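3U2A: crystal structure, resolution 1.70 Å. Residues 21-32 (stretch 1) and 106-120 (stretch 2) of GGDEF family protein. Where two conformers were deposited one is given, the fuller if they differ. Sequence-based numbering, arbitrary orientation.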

ATOM      1  N   ALA A  21      -5.743  -7.794   0.025  1.00 13.72           N
ATOM      2  CA  ALA A  21      -6.224  -7.863  -1.353  1.00 14.26           C
ATOM      3  C   ALA A  21      -5.142  -7.424  -2.338  1.00 13.42           C
ATOM      4  O   ALA A  21      -4.975  -8.021  -3.398  1.00 16.04           O
ATOM      5  CB  ALA A  21      -7.463  -7.011  -1.516  1.00 13.16           C
ATOM      6  N   ALA A  22      -4.406  -6.380  -1.957  1.00 15.98           N
ATOM      7  CA  ALA A  22      -3.306  -5.853  -2.753  1.00 17.05           C
ATOM      8  C   ALA A  22      -2.027  -6.691  -2.631  1.00 16.86           C
ATOM      9  O   ALA A  22      -1.139  -6.577  -3.470  1.00 19.22           O
ATOM     10  CB  ALA A  22      -3.042  -4.417  -2.359  1.00 13.45           C
ATOM     11  N   ASP A  23      -1.954  -7.544  -1.601  1.00 13.66           N
ATOM     12  CA  ASP A  23      -0.754  -8.333  -1.272  1.00 14.46           C
ATOM     13  C   ASP A  23       0.405  -7.421  -0.876  1.00 17.44           C
ATOM     14  O   ASP A  23       1.530  -7.592  -1.334  1.00 17.60           O
ATOM     15  CB  ASP A  23      -0.344  -9.242  -2.434  1.00 21.03           C
ATOM     16  CG  ASP A  23       0.530 -10.399  -1.990  1.00 26.87           C
ATOM     17  OD1 ASP A  23       0.376 -10.835  -0.829  1.00 28.30           O
ATOM     18  OD2 ASP A  23       1.365 -10.871  -2.803  1.00 27.96           O
ATOM     19  N   VAL A  24       0.096  -6.442  -0.031  1.00 12.42           N
ATOM     20  CA  VAL A  24       1.024  -5.389   0.388  0.50 11.94           C
ATOM     21  C   VAL A  24       1.083  -5.359   1.930  1.00 12.48           C
ATOM     22  O   VAL A  24       0.116  -5.767   2.598  1.00 12.11           O
ATOM     23  CB  VAL A  24       0.529  -4.018  -0.204  0.50 12.88           C
ATOM     24  CG1 VAL A  24       0.989  -2.796   0.611  0.50 11.76           C
ATOM     25  CG2 VAL A  24       0.923  -3.891  -1.672  0.50 15.07           C
ATOM     26  N   ALA A  25       2.179  -4.854   2.493  1.00 12.86           N
ATOM     27  CA  ALA A  25       2.243  -4.603   3.930  1.00 11.42           C
ATOM     28  C   ALA A  25       2.728  -3.177   4.203  1.00 11.90           C
ATOM     29  O   ALA A  25       3.361  -2.540   3.349  1.00 13.17           O
ATOM     30  CB  ALA A  25       3.129  -5.626   4.647  1.00 11.58           C
ATOM     31  N   LEU A  26       2.400  -2.666   5.383  1.00 11.57           N
ATOM     32  CA  LEU A  26       2.897  -1.371   5.809  1.00 10.95           C
ATOM     33  C   LEU A  26       4.003  -1.595   6.836  1.00 10.90           C
ATOM     34  O   LEU A  26       3.984  -2.578   7.565  1.00 13.12           O
ATOM     35  CB  LEU A  26       1.759  -0.550   6.407  1.00 12.47           C
ATOM     36  CG  LEU A  26       0.512  -0.337   5.530  1.00 12.50           C
ATOM     37  CD1 LEU A  26      -0.566   0.447   6.279  1.00 14.23           C
ATOM     38  CD2 LEU A  26       0.884   0.364   4.213  1.00 15.12           C
ATOM     39  N   TRP A  27       4.966  -0.686   6.879  1.00 11.72           N
ATOM     40  CA  TRP A  27       6.078  -0.796   7.819  1.00 11.83           C
ATOM     41  C   TRP A  27       6.402   0.557   8.431  1.00 13.30           C
ATOM     42  O   TRP A  27       6.211   1.616   7.794  1.00 12.85           O
ATOM     43  CB  TRP A  27       7.326  -1.411   7.152  1.00 12.36           C
ATOM     44  CG  TRP A  27       7.847  -0.641   5.941  1.00 10.44           C
ATOM     45  CD1 TRP A  27       7.476  -0.814   4.642  1.00 11.54           C
ATOM     46  CD2 TRP A  27       8.833   0.402   5.942  1.00 11.31           C
ATOM     47  NE1 TRP A  27       8.162   0.066   3.828  1.00 11.62           N
ATOM     48  CE2 TRP A  27       9.010   0.814   4.596  1.00 10.41           C
ATOM     49  CE3 TRP A  27       9.591   1.025   6.945  1.00 13.23           C
ATOM     50  CZ2 TRP A  27       9.906   1.831   4.228  1.00 13.36           C
ATOM     51  CZ3 TRP A  27      10.489   2.037   6.580  1.00 13.15           C
ATOM     52  CH2 TRP A  27      10.635   2.434   5.233  1.00 14.12           C
ATOM     53  N   ILE A  28       6.856   0.504   9.684  1.00 11.40           N
ATOM     54  CA  ILE A  28       7.448   1.647  10.368  1.00 12.03           C
ATOM     55  C   ILE A  28       8.765   1.188  10.990  1.00 11.65           C
ATOM     56  O   ILE A  28       8.815   0.147  11.648  1.00 13.10           O
ATOM     57  CB  ILE A  28       6.510   2.240  11.449  1.00 14.82           C
ATOM     58  CG1 ILE A  28       5.242   2.814  10.798  1.00 13.15           C
ATOM     59  CG2 ILE A  28       7.225   3.346  12.239  1.00 12.92           C
ATOM     60  CD1 ILE A  28       4.147   3.180  11.769  1.00 16.27           C
ATOM     61  N   TRP A  29       9.818   1.973  10.768  1.00 12.64           N
ATOM     62  CA  TRP A  29      11.152   1.669  11.289  1.00 11.08           C
ATOM     63  C   TRP A  29      11.574   2.748  12.281  1.00 11.40           C
ATOM     64  O   TRP A  29      11.579   3.950  11.966  1.00 12.02           O
ATOM     65  CB  TRP A  29      12.158   1.493  10.128  1.00 13.51           C
ATOM     66  CG  TRP A  29      13.620   1.546  10.538  1.00 11.04           C
ATOM     67  CD1 TRP A  29      14.595   2.364  10.017  1.00 12.13           C
ATOM     68  CD2 TRP A  29      14.262   0.749  11.540  1.00 12.77           C
ATOM     69  NE1 TRP A  29      15.797   2.129  10.647  1.00 12.65           N
ATOM     70  CE2 TRP A  29      15.618   1.141  11.583  1.00 12.94           C
ATOM     71  CE3 TRP A  29      13.819  -0.258  12.411  1.00 14.08           C
ATOM     72  CZ2 TRP A  29      16.535   0.562  12.468  1.00 13.89           C
ATOM     73  CZ3 TRP A  29      14.730  -0.834  13.285  1.00 13.85           C
ATOM     74  CH2 TRP A  29      16.074  -0.419  13.309  1.00 14.06           C
ATOM     75  N   GLU A  30      11.877   2.322  13.501  1.00 11.65           N
ATOM     76  CA  GLU A  30      12.255   3.257  14.566  1.00 14.12           C
ATOM     77  C   GLU A  30      13.646   2.905  15.080  1.00 13.79           C
ATOM     78  O   GLU A  30      13.774   2.061  15.984  1.00 14.27           O
ATOM     79  CB  GLU A  30      11.267   3.173  15.734  1.00 17.66           C
ATOM     80  CG  GLU A  30       9.830   3.555  15.422  1.00 24.82           C
ATOM     81  CD  GLU A  30       8.875   3.209  16.569  1.00 35.48           C
ATOM     82  OE1 GLU A  30       9.342   2.766  17.652  1.00 42.07           O
ATOM     83  OE2 GLU A  30       7.652   3.366  16.382  1.00 31.93           O
ATOM     84  N   PRO A  31      14.697   3.529  14.511  1.00 12.99           N
ATOM     85  CA  PRO A  31      16.050   3.182  14.950  1.00 14.38           C
ATOM     86  C   PRO A  31      16.313   3.463  16.433  1.00 15.66           C
ATOM     87  O   PRO A  31      17.116   2.765  17.038  1.00 16.17           O
ATOM     88  CB  PRO A  31      16.963   4.034  14.051  1.00 14.72           C
ATOM     89  CG  PRO A  31      16.076   5.043  13.410  1.00 14.51           C
ATOM     90  CD  PRO A  31      14.708   4.447  13.358  1.00 12.35           C
ATOM     91  N   GLU A  32      15.635   4.463  17.008  1.00 14.01           N
ATOM     92  CA  GLU A  32      15.783   4.789  18.431  1.00 19.20           C
ATOM     93  C   GLU A  32      15.455   3.615  19.346  1.00 18.74           C
ATOM     94  O   GLU A  32      16.039   3.483  20.419  1.00 20.94           O
ATOM     95  CB  GLU A  32      14.870   5.952  18.797  1.00 21.35           C
ATOM     96  CG  GLU A  32      15.403   7.283  18.371  1.00 37.17           C
ATOM     97  CD  GLU A  32      16.433   7.817  19.349  1.00 53.08           C
ATOM     98  OE1 GLU A  32      16.298   7.573  20.575  1.00 57.39           O
ATOM     99  OE2 GLU A  32      17.378   8.490  18.888  1.00 58.67           O
TER
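Stretch 2, residues 106-120: GVRAAGVVAPETKFS

How does stretch 2 run against stretch 1? Its strand, 109-113, lies beside strand 25-30 in nearly opposite sense: the N-to-C directions make an angle of 164°, and the axes approach to 4.6 Å. A25, W27 and W29 face V113, G111 and A109 in the hydrogen-bonded pairs of this antiparallel ladder, whereas L26 and I28 face V112 and A110 in the non-hydrogen-bonded ones. Each hydrogen-bonded pair is tied twice. A25 N gives to V113 O at 3.0 Å and V113 N to A25 O at 2.9 Å; W27 N reaches G111 O at 3.0 Å and G111 N reaches W27 O at 2.9 Å; W29 N meets A109 O at 2.8 Å and A109 N meets W29 O at 3.0 Å.

What does W27, which has more area covered than any other residue here, rest on? With chi1 in the p well, its indole leans back over stretch 2. G111 makes room for it: G111 CA lies 3.9 Å from the centroid of the five-membered ring, over the face, and an ideal CB on this glycine would come within a tight 3.0 Å of W27 CZ2. At the ring edge, W27 NE1 makes a weak hydrogen bond of 3.0 Å to V112 O, bent to 147° at the hydrogen.

Where do A109 and V113, the most covered residues of stretch 2, sit? Both direct their CB atoms to the sheet face that carries W27, and the indole touches both. A109 CB is 3.8 Å from W27 CZ3, while V113 CB is 4.2 Å from W27 CD1. V113 also packs its CG1 against A25 CB at 3.6 Å. On the other face, V112 CG2 meets L26 CD2 at 3.5 Å and A110 CB meets I28 CG1 at 3.9 Å.

How does the contact continue beyond the strands? Past V113 the contact becomes intermittent: P115 CD lies 3.0 Å from D23 O, E116 and T117 stand clear, and F119, poorly ordered, brings CE2 to 3.9 Å from V24 CG2. F119 N and K118 N both hydrogen-bond to P115 O, at 2.9 and 3.1 Å, in a turn within stretch 2; the K118 side chain extends toward stretch 1, and its CE lies 3.7 Å from D23 CB. Water 1 then links K118 NZ, at 2.7 Å, to A21 O, at 3.1 Å. Before A109, water 2 joins R108 NE, at 2.7 Å, to E30 OE2, at 2.6 Å, and V107 CG1 lies 4.1 Å from P31 CG.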

ATOM      1  N   GLY A 106      10.598  12.981  14.897  1.00 24.91           N
ATOM      2  CA  GLY A 106      11.543  11.963  15.356  1.00 25.77           C
ATOM      3  C   GLY A 106      12.517  11.540  14.265  1.00 21.21           C
ATOM      4  O   GLY A 106      12.648  12.204  13.226  1.00 22.41           O
ATOM      5  N   VAL A 107      13.236  10.456  14.528  1.00 17.99           N
ATOM      6  CA  VAL A 107      14.138   9.862  13.559  1.00 16.43           C
ATOM      7  C   VAL A 107      13.505   8.502  13.253  1.00 14.71           C
ATOM      8  O   VAL A 107      13.803   7.508  13.904  1.00 16.59           O
ATOM      9  CB  VAL A 107      15.617   9.748  14.078  1.00 16.86           C
ATOM     10  CG1 VAL A 107      16.505   9.073  13.039  1.00 15.99           C
ATOM     11  CG2 VAL A 107      16.204  11.138  14.415  1.00 21.43           C
ATOM     12  N   ARG A 108      12.588   8.503  12.283  1.00 12.89           N
ATOM     13  CA  ARG A 108      11.728   7.348  11.960  1.00 12.55           C
ATOM     14  C   ARG A 108      11.434   7.333  10.465  1.00 12.37           C
ATOM     15  O   ARG A 108      11.358   8.397   9.826  1.00 12.72           O
ATOM     16  CB  ARG A 108      10.382   7.460  12.693  1.00 17.08           C
ATOM     17  CG  ARG A 108      10.464   7.550  14.200  1.00 26.28           C
ATOM     18  CD  ARG A 108       9.321   8.387  14.750  1.00 36.36           C
ATOM     19  NE  ARG A 108       8.030   7.766  14.490  1.00 37.15           N
ATOM     20  CZ  ARG A 108       7.000   8.348  13.885  1.00 32.67           C
ATOM     21  NH1 ARG A 108       7.061   9.609  13.456  1.00 34.60           N
ATOM     22  NH2 ARG A 108       5.888   7.649  13.722  1.00 29.86           N
ATOM     23  N   ALA A 109      11.231   6.133   9.917  1.00 11.80           N
ATOM     24  CA  ALA A 109      10.811   5.966   8.521  1.00 11.28           C
ATOM     25  C   ALA A 109       9.565   5.091   8.460  1.00 12.58           C
ATOM     26  O   ALA A 109       9.303   4.303   9.364  1.00 13.12           O
ATOM     27  CB  ALA A 109      11.942   5.347   7.692  1.00 12.56           C
ATOM     28  N   ALA A 110       8.791   5.240   7.399  1.00 12.84           N
ATOM     29  CA  ALA A 110       7.593   4.419   7.211  1.00 12.62           C
ATOM     30  C   ALA A 110       7.324   4.234   5.728  1.00 13.42           C
ATOM     31  O   ALA A 110       7.816   5.003   4.909  1.00 12.13           O
ATOM     32  CB  ALA A 110       6.389   5.085   7.897  1.00 11.20           C
ATOM     33  N   GLY A 111       6.514   3.242   5.374  1.00 12.66           N
ATOM     34  CA  GLY A 111       6.156   3.071   3.985  1.00 11.76           C
ATOM     35  C   GLY A 111       5.427   1.784   3.704  1.00 10.53           C
ATOM     36  O   GLY A 111       4.791   1.201   4.596  1.00 11.33           O
ATOM     37  N   VAL A 112       5.521   1.372   2.443  1.00 10.55           N
ATOM     38  CA  VAL A 112       4.880   0.151   1.953  0.50 10.62           C
ATOM     39  C   VAL A 112       5.920  -0.869   1.498  1.00 10.85           C
ATOM     40  O   VAL A 112       7.047  -0.511   1.110  1.00 10.58           O
ATOM     41  CB  VAL A 112       3.875   0.463   0.796  0.50 12.05           C
ATOM     42  CG1 VAL A 112       3.392  -0.811   0.097  0.50 16.02           C
ATOM     43  CG2 VAL A 112       2.681   1.218   1.339  0.50 11.39           C
ATOM     44  N   VAL A 113       5.553  -2.139   1.563  1.00 10.72           N
ATOM     45  CA  VAL A 113       6.354  -3.187   0.962  1.00 10.86           C
ATOM     46  C   VAL A 113       5.419  -4.015   0.085  1.00 12.34           C
ATOM     47  O   VAL A 113       4.284  -4.347   0.477  1.00 11.22           O
ATOM     48  CB  VAL A 113       7.156  -4.025   2.000  1.00 13.50           C
ATOM     49  CG1 VAL A 113       6.254  -4.554   3.105  1.00 13.21           C
ATOM     50  CG2 VAL A 113       7.890  -5.158   1.320  1.00 13.58           C
ATOM     51  N   ALA A 114       5.887  -4.290  -1.124  1.00 12.13           N
ATOM     52  CA  ALA A 114       5.054  -4.894  -2.149  1.00 13.99           C
ATOM     53  C   ALA A 114       5.821  -5.963  -2.894  1.00 15.28           C
ATOM     54  O   ALA A 114       7.039  -5.881  -3.000  1.00 15.85           O
ATOM     55  CB  ALA A 114       4.577  -3.828  -3.111  1.00 16.57           C
ATOM     56  N   PRO A 115       5.110  -6.966  -3.430  1.00 16.91           N
ATOM     57  CA  PRO A 115       5.809  -7.975  -4.235  1.00 19.65           C
ATOM     58  C   PRO A 115       6.146  -7.408  -5.596  1.00 21.10           C
ATOM     59  O   PRO A 115       5.308  -6.759  -6.223  1.00 24.16           O
ATOM     60  CB  PRO A 115       4.788  -9.109  -4.368  1.00 21.22           C
ATOM     61  CG  PRO A 115       3.489  -8.537  -4.019  1.00 17.45           C
ATOM     62  CD  PRO A 115       3.656  -7.189  -3.388  1.00 17.84           C
ATOM     63  N   GLU A 116       7.369  -7.617  -6.068  1.00 27.30           N
ATOM     64  CA  GLU A 116       7.719  -7.025  -7.357  1.00 29.84           C
ATOM     65  C   GLU A 116       7.052  -7.753  -8.547  1.00 35.72           C
ATOM     66  O   GLU A 116       6.989  -7.222  -9.663  1.00 37.70           O
ATOM     67  CB  GLU A 116       9.233  -6.825  -7.506  1.00 33.47           C
ATOM     68  CG  GLU A 116       9.977  -7.974  -8.094  1.00 36.75           C
ATOM     69  CD  GLU A 116      11.277  -7.544  -8.740  1.00 44.12           C
ATOM     70  OE1 GLU A 116      11.755  -6.420  -8.450  1.00 45.79           O
ATOM     71  OE2 GLU A 116      11.818  -8.337  -9.538  1.00 44.70           O
ATOM     72  N   THR A 117       6.514  -8.944  -8.274  1.00 34.66           N
ATOM     73  CA  THR A 117       5.702  -9.692  -9.230  1.00 38.72           C
ATOM     74  C   THR A 117       4.417  -8.935  -9.609  1.00 39.43           C
ATOM     75  O   THR A 117       3.737  -9.291 -10.577  1.00 40.26           O
ATOM     76  CB  THR A 117       5.391 -11.128  -8.707  1.00 38.63           C
ATOM     77  OG1 THR A 117       4.967 -11.958  -9.796  1.00 50.44           O
ATOM     78  CG2 THR A 117       4.324 -11.126  -7.601  1.00 39.65           C
ATOM     79  N   LYS A 118       4.107  -7.883  -8.848  1.00 36.64           N
ATOM     80  CA  LYS A 118       2.905  -7.065  -9.046  1.00 36.68           C
ATOM     81  C   LYS A 118       3.236  -5.570  -9.120  1.00 36.36           C
ATOM     82  O   LYS A 118       2.582  -4.817  -9.851  1.00 34.90           O
ATOM     83  CB  LYS A 118       1.897  -7.319  -7.922  1.00 37.04           C
ATOM     84  CG  LYS A 118       1.399  -8.762  -7.822  1.00 41.81           C
ATOM     85  CD  LYS A 118       0.942  -9.103  -6.412  1.00 43.00           C
ATOM     86  CE  LYS A 118      -0.430  -8.523  -6.098  1.00 43.05           C
ATOM     87  NZ  LYS A 118      -1.502  -9.524  -6.364  1.00 46.63           N
ATOM     88  N   PHE A 119       4.251  -5.148  -8.365  1.00 61.47           N
ATOM     89  CA  PHE A 119       4.647  -3.741  -8.282  1.00 56.29           C
ATOM     90  C   PHE A 119       6.135  -3.569  -8.609  1.00 55.65           C
ATOM     91  O   PHE A 119       6.955  -4.407  -8.228  1.00 60.37           O
ATOM     92  CB  PHE A 119       4.349  -3.188  -6.883  1.00 65.06           C
ATOM     93  CG  PHE A 119       2.907  -3.342  -6.451  1.00 70.64           C
ATOM     94  CD1 PHE A 119       2.001  -2.294  -6.617  1.00 84.43           C
ATOM     95  CD2 PHE A 119       2.460  -4.528  -5.865  1.00 62.50           C
ATOM     96  CE1 PHE A 119       0.673  -2.428  -6.214  1.00 98.02           C
ATOM     97  CE2 PHE A 119       1.134  -4.675  -5.464  1.00 73.51           C
ATOM     98  CZ  PHE A 119       0.238  -3.623  -5.635  1.00 89.20           C
ATOM     99  N   SER A 120       6.478  -2.482  -9.306  1.00 56.68           N
ATOM    100  CA  SER A 120       7.866  -2.215  -9.731  1.00 55.72           C
ATOM    101  C   SER A 120       8.398  -0.857  -9.267  1.00 62.68           C
ATOM    102  O   SER A 120       7.822   0.184  -9.568  1.00 72.68           O
ATOM    103  CB  SER A 120       8.011  -2.345 -11.248  1.00 61.07           C
ATOM    104  OG  SER A 120       7.899  -3.696 -11.651  1.00 67.81           O
TER
HETATM  105  O   HOH W   1      -3.567  -7.820  -6.183  1.00 41.58           O
HETATM  106  O   HOH W   2       6.630   5.668  15.564  1.00 39.43           O
HETATM  107  O   HOH W   3      13.159   5.806  16.137  1.00 17.27           O